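Local coordinates for SufC protein (PDB 2D2E), which binds nucleotide and probably hydrolyses ATP as a cytoplasmic ABC-type ATPase of the Suf system, which probably serves iron-sulfur cluster assembly, at residues L4-L9 with K20-V25; A40-L45 with L197-Y202; V214-D219 with K237-L242. All coordinates share one frame; numbering follows the deposited sequence.

The three contacts follow one another along the chain without interleaving, all inside the ABC ATPase region. Interaction 1 is the hairpin of strands 3-13 and 16-27 in the antiparallel sheet; its centre lies about 13 Å from that of interaction 2, where Lys42, at the start of helix 42-50, packs on Ile199 of strand 195-199. Leu45 of that helix joins the two, packing on Leu9, Val22 and Leu24. Interaction 3, centred about 11 Å from interaction 2 and 17 Å from interaction 1, sets helix 239-244 against strand 213-218 of the mixed sheet that also holds strand 195-199. Leu24 touches His215, Met217 touches the P-loop backbone and Tyr239 reaches His201, so interaction 3 borders both others.

Interaction 1 of 3, residues L4-L9 with K20-V25; sequences LEIRDL and KGVNLV
Ile6 and Val22 lie side by side on one face of the antiparallel beta hairpin made by strands 3-13 and 16-27, with Ile6 CG2 3.6 Å from Val22 CG1. Both side chains point the same way, and Leu24 joins them: Ile6 CD1 comes within 4.0 Å of Leu24 CB. In Ile6 CG2 stands anti to the backbone N, which places this branch beside Val22, while the CG1 branch carries CD1 over to Leu24. Beyond the hairpin, Leu45 of helix 42-50 packs against Val22 and Leu9 on this same apolar face.

Ile6 and Leu24 form a hydrogen-bonded pair, and Glu5 and Val25 the non-hydrogen-bonded pair next to it. The register then slips by one residue at a G1 beta bulge, where Asp8 and Leu9 both face Val22. A second G1 bulge lets Leu9 O accept from both Val22 N and Gly21 N. Gly21 adopts positive phi and psi (88° and 61°), where any CB would collide with the carbonyl oxygen of Lys20.

Asn23 ties Arg7 to Asp8, the first residue of the first bulge. Its OD1 accepts from Asp8 N at 2.8 Å and from Arg7 NH1 at 3.1 Å, the two donors coming from opposite faces of the amide plane. Asp8 OD1 bonds Trp10 NE1, beyond the segments. It also accepts a hydrogen bond from a water 2.7 Å away, and that same water accepts from Asn23 ND2 at 3.1 Å.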
loop_
_atom_site.group_PDB
_atom_site.type_symbol
_atom_site.label_atom_id
_atom_site.label_comp_id
_atom_site.label_asym_id
_atom_site.label_seq_id
_atom_site.Cartn_x
_atom_site.Cartn_y
_atom_site.Cartn_z
ATOM N N LEU A 4 -3.749 9.591 7.874
ATOM C CA LEU A 4 -4.633 8.514 7.506
ATOM C C LEU A 4 -4.907 7.799 8.826
ATOM O O LEU A 4 -3.959 7.344 9.478
ATOM C CB LEU A 4 -4.034 7.538 6.504
ATOM C CG LEU A 4 -4.879 6.309 6.172
ATOM C CD1 LEU A 4 -6.187 6.731 5.522
ATOM C CD2 LEU A 4 -4.114 5.370 5.262
ATOM N N GLU A 5 -6.154 7.704 9.259
ATOM C CA GLU A 5 -6.411 7.106 10.555
ATOM C C GLU A 5 -7.479 6.035 10.517
ATOM O O GLU A 5 -8.540 6.221 9.942
ATOM C CB GLU A 5 -6.820 8.193 11.575
ATOM C CG GLU A 5 -7.447 7.622 12.836
ATOM C CD GLU A 5 -7.717 8.657 13.940
ATOM O OE1 GLU A 5 -8.098 9.804 13.611
ATOM O OE2 GLU A 5 -7.549 8.309 15.127
ATOM N N ILE A 6 -7.203 4.895 11.112
ATOM C CA ILE A 6 -8.129 3.815 11.307
ATOM C C ILE A 6 -8.525 3.986 12.745
ATOM O O ILE A 6 -7.661 3.951 13.639
ATOM C CB ILE A 6 -7.512 2.436 11.039
ATOM C CG1 ILE A 6 -7.041 2.342 9.587
ATOM C CG2 ILE A 6 -8.505 1.322 11.329
ATOM C CD1 ILE A 6 -5.594 2.727 9.373
ATOM N N ARG A 7 -9.820 4.175 13.016
ATOM C CA ARG A 7 -10.294 4.426 14.372
ATOM C C ARG A 7 -11.353 3.438 14.866
ATOM O O ARG A 7 -12.446 3.342 14.310
ATOM C CB ARG A 7 -10.855 5.833 14.458
ATOM C CG ARG A 7 -11.461 6.187 15.813
ATOM C CD ARG A 7 -10.362 6.510 16.802
ATOM N NE ARG A 7 -10.897 6.999 18.075
ATOM C CZ ARG A 7 -10.951 6.271 19.190
ATOM N NH1 ARG A 7 -10.501 5.015 19.196
ATOM N NH2 ARG A 7 -11.458 6.798 20.302
ATOM N N ASP A 8 -11.011 2.721 15.933
ATOM C CA ASP A 8 -11.911 1.747 16.578
ATOM C C ASP A 8 -12.629 0.879 15.555
ATOM O O ASP A 8 -13.856 0.755 15.588
ATOM C CB ASP A 8 -12.912 2.488 17.451
ATOM C CG ASP A 8 -13.815 1.602 18.274
ATOM O OD1 ASP A 8 -13.321 0.611 18.853
ATOM O OD2 ASP A 8 -15.026 1.899 18.355
ATOM N N LEU A 9 -11.854 0.280 14.655
ATOM C CA LEU A 9 -12.438 -0.517 13.593
ATOM C C LEU A 9 -12.730 -1.966 13.949
ATOM O O LEU A 9 -11.845 -2.688 14.391
ATOM C CB LEU A 9 -11.524 -0.477 12.360
ATOM C CG LEU A 9 -12.088 -1.118 11.100
ATOM C CD1 LEU A 9 -13.284 -0.295 10.604
ATOM C CD2 LEU A 9 -11.017 -1.170 10.023
ATOM N N LYS A 20 -10.709 -6.509 15.601
ATOM C CA LYS A 20 -11.260 -6.254 16.919
ATOM C C LYS A 20 -10.821 -4.960 17.564
ATOM O O LYS A 20 -10.204 -4.971 18.625
ATOM C CB LYS A 20 -10.921 -7.456 17.817
ATOM C CG LYS A 20 -11.544 -8.765 17.316
ATOM C CD LYS A 20 -10.992 -9.992 18.050
ATOM C CE LYS A 20 -11.672 -11.254 17.551
ATOM N NZ LYS A 20 -11.003 -12.484 18.081
ATOM N N GLY A 21 -11.150 -3.842 16.912
ATOM C CA GLY A 21 -10.817 -2.533 17.454
ATOM C C GLY A 21 -9.442 -2.039 17.048
ATOM O O GLY A 21 -8.580 -1.810 17.890
ATOM N N VAL A 22 -9.261 -1.884 15.743
ATOM C CA VAL A 22 -7.998 -1.434 15.172
ATOM C C VAL A 22 -7.864 0.077 15.300
ATOM O O VAL A 22 -8.767 0.810 14.922
ATOM C CB VAL A 22 -7.921 -1.795 13.675
ATOM C CG1 VAL A 22 -6.611 -1.238 13.068
ATOM C CG2 VAL A 22 -7.949 -3.310 13.494
ATOM N N ASN A 23 -6.756 0.519 15.880
ATOM C CA ASN A 23 -6.456 1.949 15.998
ATOM C C ASN A 23 -5.060 2.092 15.411
ATOM O O ASN A 23 -4.110 1.535 15.943
ATOM C CB ASN A 23 -6.480 2.383 17.456
ATOM C CG ASN A 23 -7.885 2.394 18.008
ATOM O OD1 ASN A 23 -8.745 3.114 17.503
ATOM N ND2 ASN A 23 -8.135 1.572 19.024
ATOM N N LEU A 24 -4.948 2.828 14.305
ATOM C CA LEU A 24 -3.669 2.977 13.624
ATOM C C LEU A 24 -3.660 4.309 12.895
ATOM O O LEU A 24 -4.509 4.546 12.054
ATOM C CB LEU A 24 -3.499 1.822 12.613
ATOM C CG LEU A 24 -2.087 1.503 12.082
ATOM C CD1 LEU A 24 -2.077 0.114 11.459
ATOM C CD2 LEU A 24 -1.653 2.531 11.056
ATOM N N VAL A 25 -2.696 5.168 13.223
ATOM C CA VAL A 25 -2.577 6.486 12.582
ATOM C C VAL A 25 -1.270 6.634 11.814
ATOM O O VAL A 25 -0.208 6.370 12.370
ATOM C CB VAL A 25 -2.604 7.625 13.648
ATOM C CG1 VAL A 25 -2.350 8.966 12.996
ATOM C CG2 VAL A 25 -3.959 7.666 14.329
HETATM O O HOH W 1 -10.998 1.142 20.020
#

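Interaction 2 of 3, residues A40-L45 with L197-Y202; sequences AGKSTL and LVITHY
Lys42 NZ is gripped by two oxygens beyond the contact, hydrogen-bonding to Asn38 OD1 and Thr170 OG1, while the carbon chain leading to it lies across Ile199 and the backbone of Thr200 and His201. Lys42 is modelled in two conformers, and its torsions, NZ bonds and chain contacts are given here for one of them alone. CG sits between the backbone N and the carbonyl carbon (chi1 64°), the crowded position. The chain then runs extended as far as CE and bends only at chi4, 56°, where NZ turns off.

Ile199 supplies the apolar bed. Its CG2 lies 3.7 Å from Lys42 CB and nearly as close to CG and CD, so that one methyl supports the first half of the lysine chain. The other branch ends in CD1, 3.6 Å from Lys42 O, under the first turn of helix 42-50. Farther out, Lys42 CD passes 3.7 Å from Thr200 O, and Lys42 CE reaches 4.0 Å from His201 CA. Across the two segments the contact is one of packing, with the lysine chain crossing Ile199 obliquely.

Residues 200-202 are braced by a bond of their own: Thr200 OG1 donates to Tyr202 O over 2.7 Å, in the carbonyl plane and on a lone pair. On the helix side, Ser43 OG bonds to Asp168 OD1 at the end of neighbouring strand 164-168, and Gly41 stands at the N-cap position.

Gly41, Lys42, Ser43 and Thr44 are ADP-binding residues, and Lys42 and Ser43 also belong to magnesium sites; neither ligand is bound here. The arrangement, strand 31-35, a glycine-rich loop and helix 42-50 packed on parallel strand 195-199, is that of the Walker A P-loop of ABC ATPases.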
loop_
_atom_site.group_PDB
_atom_site.type_symbol
_atom_site.label_atom_id
_atom_site.label_comp_id
_atom_site.label_asym_id
_atom_site.label_seq_id
_atom_site.Cartn_x
_atom_site.Cartn_y
_atom_site.Cartn_z
ATOM N N ALA A 40 -3.837 -12.742 11.481
ATOM C CA ALA A 40 -4.170 -11.981 12.687
ATOM C C ALA A 40 -4.806 -10.628 12.368
ATOM O O ALA A 40 -5.083 -9.837 13.270
ATOM C CB ALA A 40 -2.935 -11.803 13.565
ATOM N N GLY A 41 -5.037 -10.371 11.079
ATOM C CA GLY A 41 -5.723 -9.156 10.686
ATOM C C GLY A 41 -5.047 -8.122 9.809
ATOM O O GLY A 41 -5.726 -7.313 9.184
ATOM N N LYS A 42 -3.722 -8.157 9.729
ATOM C CA LYS A 42 -3.007 -7.150 8.945
ATOM C C LYS A 42 -3.430 -7.069 7.483
ATOM O O LYS A 42 -3.651 -5.975 6.949
ATOM C CB LYS A 42 -1.487 -7.380 9.041
ATOM C CG LYS A 42 -0.999 -8.706 8.446
ATOM C CD LYS A 42 0.529 -8.834 8.517
ATOM C CE LYS A 42 0.996 -10.261 8.184
ATOM N NZ LYS A 42 0.516 -10.751 6.840
ATOM N N SER A 43 -3.552 -8.216 6.825
ATOM C CA SER A 43 -3.926 -8.217 5.425
ATOM C C SER A 43 -5.411 -7.955 5.235
ATOM O O SER A 43 -5.790 -7.370 4.224
ATOM C CB SER A 43 -3.493 -9.512 4.744
ATOM O OG SER A 43 -2.076 -9.566 4.631
ATOM N N THR A 44 -6.222 -8.357 6.216
ATOM C CA THR A 44 -7.648 -8.084 6.153
ATOM C C THR A 44 -7.833 -6.560 6.240
ATOM O O THR A 44 -8.680 -5.984 5.534
ATOM C CB THR A 44 -8.386 -8.783 7.298
ATOM O OG1 THR A 44 -8.433 -10.193 7.019
ATOM C CG2 THR A 44 -9.820 -8.246 7.450
ATOM N N LEU A 45 -7.028 -5.907 7.081
ATOM C CA LEU A 45 -7.116 -4.448 7.193
ATOM C C LEU A 45 -6.818 -3.804 5.835
ATOM O O LEU A 45 -7.503 -2.862 5.412
ATOM C CB LEU A 45 -6.136 -3.908 8.245
ATOM C CG LEU A 45 -6.097 -2.368 8.330
ATOM C CD1 LEU A 45 -7.443 -1.824 8.802
ATOM C CD2 LEU A 45 -5.013 -1.929 9.313
ATOM N N LEU A 197 1.725 2.919 4.420
ATOM C CA LEU A 197 1.676 1.850 5.415
ATOM C C LEU A 197 2.105 0.608 4.633
ATOM O O LEU A 197 1.438 0.217 3.676
ATOM C CB LEU A 197 0.244 1.666 5.946
ATOM C CG LEU A 197 0.081 0.549 7.000
ATOM C CD1 LEU A 197 0.886 0.877 8.255
ATOM C CD2 LEU A 197 -1.385 0.357 7.343
ATOM N N VAL A 198 3.213 -0.005 5.049
ATOM C CA VAL A 198 3.724 -1.207 4.399
ATOM C C VAL A 198 3.334 -2.364 5.316
ATOM O O VAL A 198 3.729 -2.399 6.504
ATOM C CB VAL A 198 5.256 -1.122 4.261
ATOM C CG1 VAL A 198 5.824 -2.392 3.644
ATOM C CG2 VAL A 198 5.619 0.079 3.404
ATOM N N ILE A 199 2.529 -3.282 4.779
ATOM C CA ILE A 199 2.056 -4.441 5.539
ATOM C C ILE A 199 2.960 -5.608 5.186
ATOM O O ILE A 199 3.199 -5.883 4.014
ATOM C CB ILE A 199 0.574 -4.753 5.168
ATOM C CG1 ILE A 199 -0.268 -3.520 5.495
ATOM C CG2 ILE A 199 0.060 -5.996 5.929
ATOM C CD1 ILE A 199 -1.715 -3.622 5.006
ATOM N N THR A 200 3.476 -6.298 6.199
ATOM C CA THR A 200 4.393 -7.387 5.919
ATOM C C THR A 200 4.435 -8.364 7.093
ATOM O O THR A 200 4.107 -8.002 8.232
ATOM C CB THR A 200 5.815 -6.777 5.689
ATOM O OG1 THR A 200 6.748 -7.794 5.330
ATOM C CG2 THR A 200 6.313 -6.099 6.953
ATOM N N HIS A 201 4.799 -9.613 6.806
ATOM C CA HIS A 201 4.951 -10.609 7.863
ATOM C C HIS A 201 6.421 -10.619 8.272
ATOM O O HIS A 201 6.756 -10.587 9.457
ATOM C CB HIS A 201 4.564 -12.008 7.357
ATOM C CG HIS A 201 4.732 -13.066 8.400
ATOM N ND1 HIS A 201 5.733 -14.010 8.356
ATOM C CD2 HIS A 201 4.065 -13.275 9.562
ATOM C CE1 HIS A 201 5.677 -14.761 9.444
ATOM N NE2 HIS A 201 4.674 -14.334 10.192
ATOM N N TYR A 202 7.306 -10.623 7.278
ATOM C CA TYR A 202 8.755 -10.615 7.525
ATOM C C TYR A 202 9.283 -9.203 7.672
ATOM O O TYR A 202 8.803 -8.273 7.035
ATOM C CB TYR A 202 9.519 -11.245 6.354
ATOM C CG TYR A 202 9.261 -12.712 6.198
ATOM C CD1 TYR A 202 8.531 -13.197 5.108
ATOM C CD2 TYR A 202 9.735 -13.621 7.136
ATOM C CE1 TYR A 202 8.284 -14.555 4.954
ATOM C CE2 TYR A 202 9.484 -14.997 6.993
ATOM C CZ TYR A 202 8.762 -15.448 5.900
ATOM O OH TYR A 202 8.530 -16.796 5.739
#

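Interaction 3 of 3, residues V214-D219 with K237-L242; sequences VHVMMD and KGYEWL
Val216 and Leu242 reach toward each other tip to tip, Val216 CG1 standing 3.5 Å from Leu242 CD2. From the next position facing the helix, two residues on, the methyl of Met218 enters the same cluster: CE lies 3.6 Å from Leu242 CD2 and 3.6 Å from Tyr239 O. The Met218 chain is extended beyond CG, and chi3 of -173° sets CE anti to CB, at the helix. Tyr239 presents the edge of its ring, with CE2 4.1 Å from Val216 CG1 and CD2 4.1 Å from Met218 CE.

These four residues dock helix 239-244 onto strand 213-218, a strand of the mixed sheet in the ABC ATPase core, near the P-loop. Gly238, at positive phi (100°), follows helix 228-237 and takes the N-cap position of the next, so one helix ends and another begins around this glycine. Leu234 of the preceding helix touches Val216, Tyr239 and Leu242 and packs into the same cluster. At the far end of the ring, Tyr239 OH is hydrogen-bonded to His201 O and Gly36 N, and the ring itself meets that of His201 with the planes at about 30°.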
loop_
_atom_site.group_PDB
_atom_site.type_symbol
_atom_site.label_atom_id
_atom_site.label_comp_id
_atom_site.label_asym_id
_atom_site.label_seq_id
_atom_site.Cartn_x
_atom_site.Cartn_y
_atom_site.Cartn_z
ATOM N N VAL A 214 6.463 1.299 13.701
ATOM C CA VAL A 214 6.060 -0.077 13.451
ATOM C C VAL A 214 4.867 -0.414 14.343
ATOM O O VAL A 214 4.911 -0.171 15.557
ATOM C CB VAL A 214 7.203 -1.052 13.792
ATOM C CG1 VAL A 214 6.700 -2.503 13.669
ATOM C CG2 VAL A 214 8.383 -0.794 12.866
ATOM N N HIS A 215 3.799 -0.942 13.741
ATOM C CA HIS A 215 2.588 -1.369 14.475
ATOM C C HIS A 215 2.549 -2.886 14.337
ATOM O O HIS A 215 2.828 -3.400 13.259
ATOM C CB HIS A 215 1.326 -0.816 13.808
ATOM C CG HIS A 215 1.347 0.662 13.600
ATOM N ND1 HIS A 215 0.710 1.550 14.446
ATOM C CD2 HIS A 215 1.933 1.413 12.636
ATOM C CE1 HIS A 215 0.902 2.785 14.013
ATOM N NE2 HIS A 215 1.640 2.729 12.916
ATOM N N VAL A 216 2.217 -3.604 15.415
ATOM C CA VAL A 216 2.140 -5.064 15.315
ATOM C C VAL A 216 0.725 -5.514 15.661
ATOM O O VAL A 216 0.183 -5.156 16.724
ATOM C CB VAL A 216 3.116 -5.778 16.258
ATOM C CG1 VAL A 216 3.094 -7.293 15.947
ATOM C CG2 VAL A 216 4.514 -5.231 16.085
ATOM N N MET A 217 0.127 -6.294 14.761
ATOM C CA MET A 217 -1.238 -6.765 14.957
ATOM C C MET A 217 -1.366 -8.238 15.302
ATOM O O MET A 217 -0.851 -9.101 14.589
ATOM C CB MET A 217 -2.083 -6.459 13.696
ATOM C CG MET A 217 -3.577 -6.792 13.827
ATOM S SD MET A 217 -4.623 -6.157 12.463
ATOM C CE MET A 217 -3.973 -4.596 12.232
ATOM N N MET A 218 -2.042 -8.512 16.415
ATOM C CA MET A 218 -2.315 -9.877 16.839
ATOM C C MET A 218 -3.751 -9.916 17.315
ATOM O O MET A 218 -4.250 -8.961 17.933
ATOM C CB MET A 218 -1.403 -10.288 17.979
ATOM C CG MET A 218 0.065 -10.303 17.594
ATOM S SD MET A 218 1.003 -10.863 19.020
ATOM C CE MET A 218 2.617 -10.606 18.462
ATOM N N ASP A 219 -4.405 -11.029 17.024
ATOM C CA ASP A 219 -5.804 -11.218 17.413
ATOM C C ASP A 219 -6.684 -10.029 17.011
ATOM O O ASP A 219 -7.486 -9.534 17.800
ATOM C CB ASP A 219 -5.899 -11.484 18.925
ATOM C CG ASP A 219 -5.208 -12.788 19.334
ATOM O OD1 ASP A 219 -5.473 -13.828 18.700
ATOM O OD2 ASP A 219 -4.408 -12.777 20.290
ATOM N N LYS A 237 13.563 -12.706 17.446
ATOM C CA LYS A 237 12.890 -13.590 18.397
ATOM C C LYS A 237 11.616 -14.290 17.990
ATOM O O LYS A 237 11.283 -15.330 18.565
ATOM C CB LYS A 237 12.627 -12.834 19.700
ATOM C CG LYS A 237 13.902 -12.494 20.453
ATOM C CD LYS A 237 13.604 -11.607 21.662
ATOM C CE LYS A 237 14.868 -11.288 22.443
ATOM N NZ LYS A 237 14.588 -10.279 23.506
ATOM N N GLY A 238 10.885 -13.725 17.035
ATOM C CA GLY A 238 9.645 -14.351 16.602
ATOM C C GLY A 238 8.380 -13.747 17.199
ATOM O O GLY A 238 8.403 -13.053 18.224
ATOM N N TYR A 239 7.247 -14.014 16.565
ATOM C CA TYR A 239 6.004 -13.440 17.059
ATOM C C TYR A 239 5.565 -13.968 18.423
ATOM O O TYR A 239 4.972 -13.220 19.202
ATOM C CB TYR A 239 4.893 -13.628 16.029
ATOM C CG TYR A 239 5.028 -12.670 14.856
ATOM C CD1 TYR A 239 5.526 -13.098 13.629
ATOM C CD2 TYR A 239 4.643 -11.337 14.988
ATOM C CE1 TYR A 239 5.632 -12.214 12.544
ATOM C CE2 TYR A 239 4.741 -10.445 13.926
ATOM C CZ TYR A 239 5.236 -10.890 12.704
ATOM O OH TYR A 239 5.312 -10.014 11.644
ATOM N N GLU A 240 5.880 -15.231 18.724
ATOM C CA GLU A 240 5.492 -15.818 20.009
ATOM C C GLU A 240 6.113 -15.051 21.156
ATOM O O GLU A 240 5.503 -14.900 22.214
ATOM C CB GLU A 240 5.905 -17.289 20.085
ATOM C CG GLU A 240 5.180 -18.160 19.075
ATOM C CD GLU A 240 3.673 -18.118 19.259
ATOM O OE1 GLU A 240 2.942 -18.326 18.262
ATOM O OE2 GLU A 240 3.220 -17.886 20.403
ATOM N N TRP A 241 7.333 -14.575 20.946
ATOM C CA TRP A 241 8.021 -13.800 21.965
ATOM C C TRP A 241 7.218 -12.551 22.301
ATOM O O TRP A 241 6.990 -12.241 23.471
ATOM C CB TRP A 241 9.412 -13.385 21.485
ATOM C CG TRP A 241 9.923 -12.159 22.180
ATOM C CD1 TRP A 241 10.383 -12.073 23.462
ATOM C CD2 TRP A 241 9.936 -10.820 21.660
ATOM N NE1 TRP A 241 10.681 -10.768 23.776
ATOM C CE2 TRP A 241 10.415 -9.977 22.687
ATOM C CE3 TRP A 241 9.589 -10.253 20.422
ATOM C CZ2 TRP A 241 10.553 -8.594 22.523
ATOM C CZ3 TRP A 241 9.725 -8.876 20.254
ATOM C CH2 TRP A 241 10.207 -8.061 21.303
ATOM N N LEU A 242 6.793 -11.825 21.269
ATOM C CA LEU A 242 6.030 -10.607 21.484
ATOM C C LEU A 242 4.670 -10.854 22.123
ATOM O O LEU A 242 4.226 -10.070 22.968
ATOM C CB LEU A 242 5.853 -9.844 20.167
ATOM C CG LEU A 242 5.114 -8.506 20.275
ATOM C CD1 LEU A 242 5.871 -7.528 21.163
ATOM C CD2 LEU A 242 4.963 -7.929 18.872
#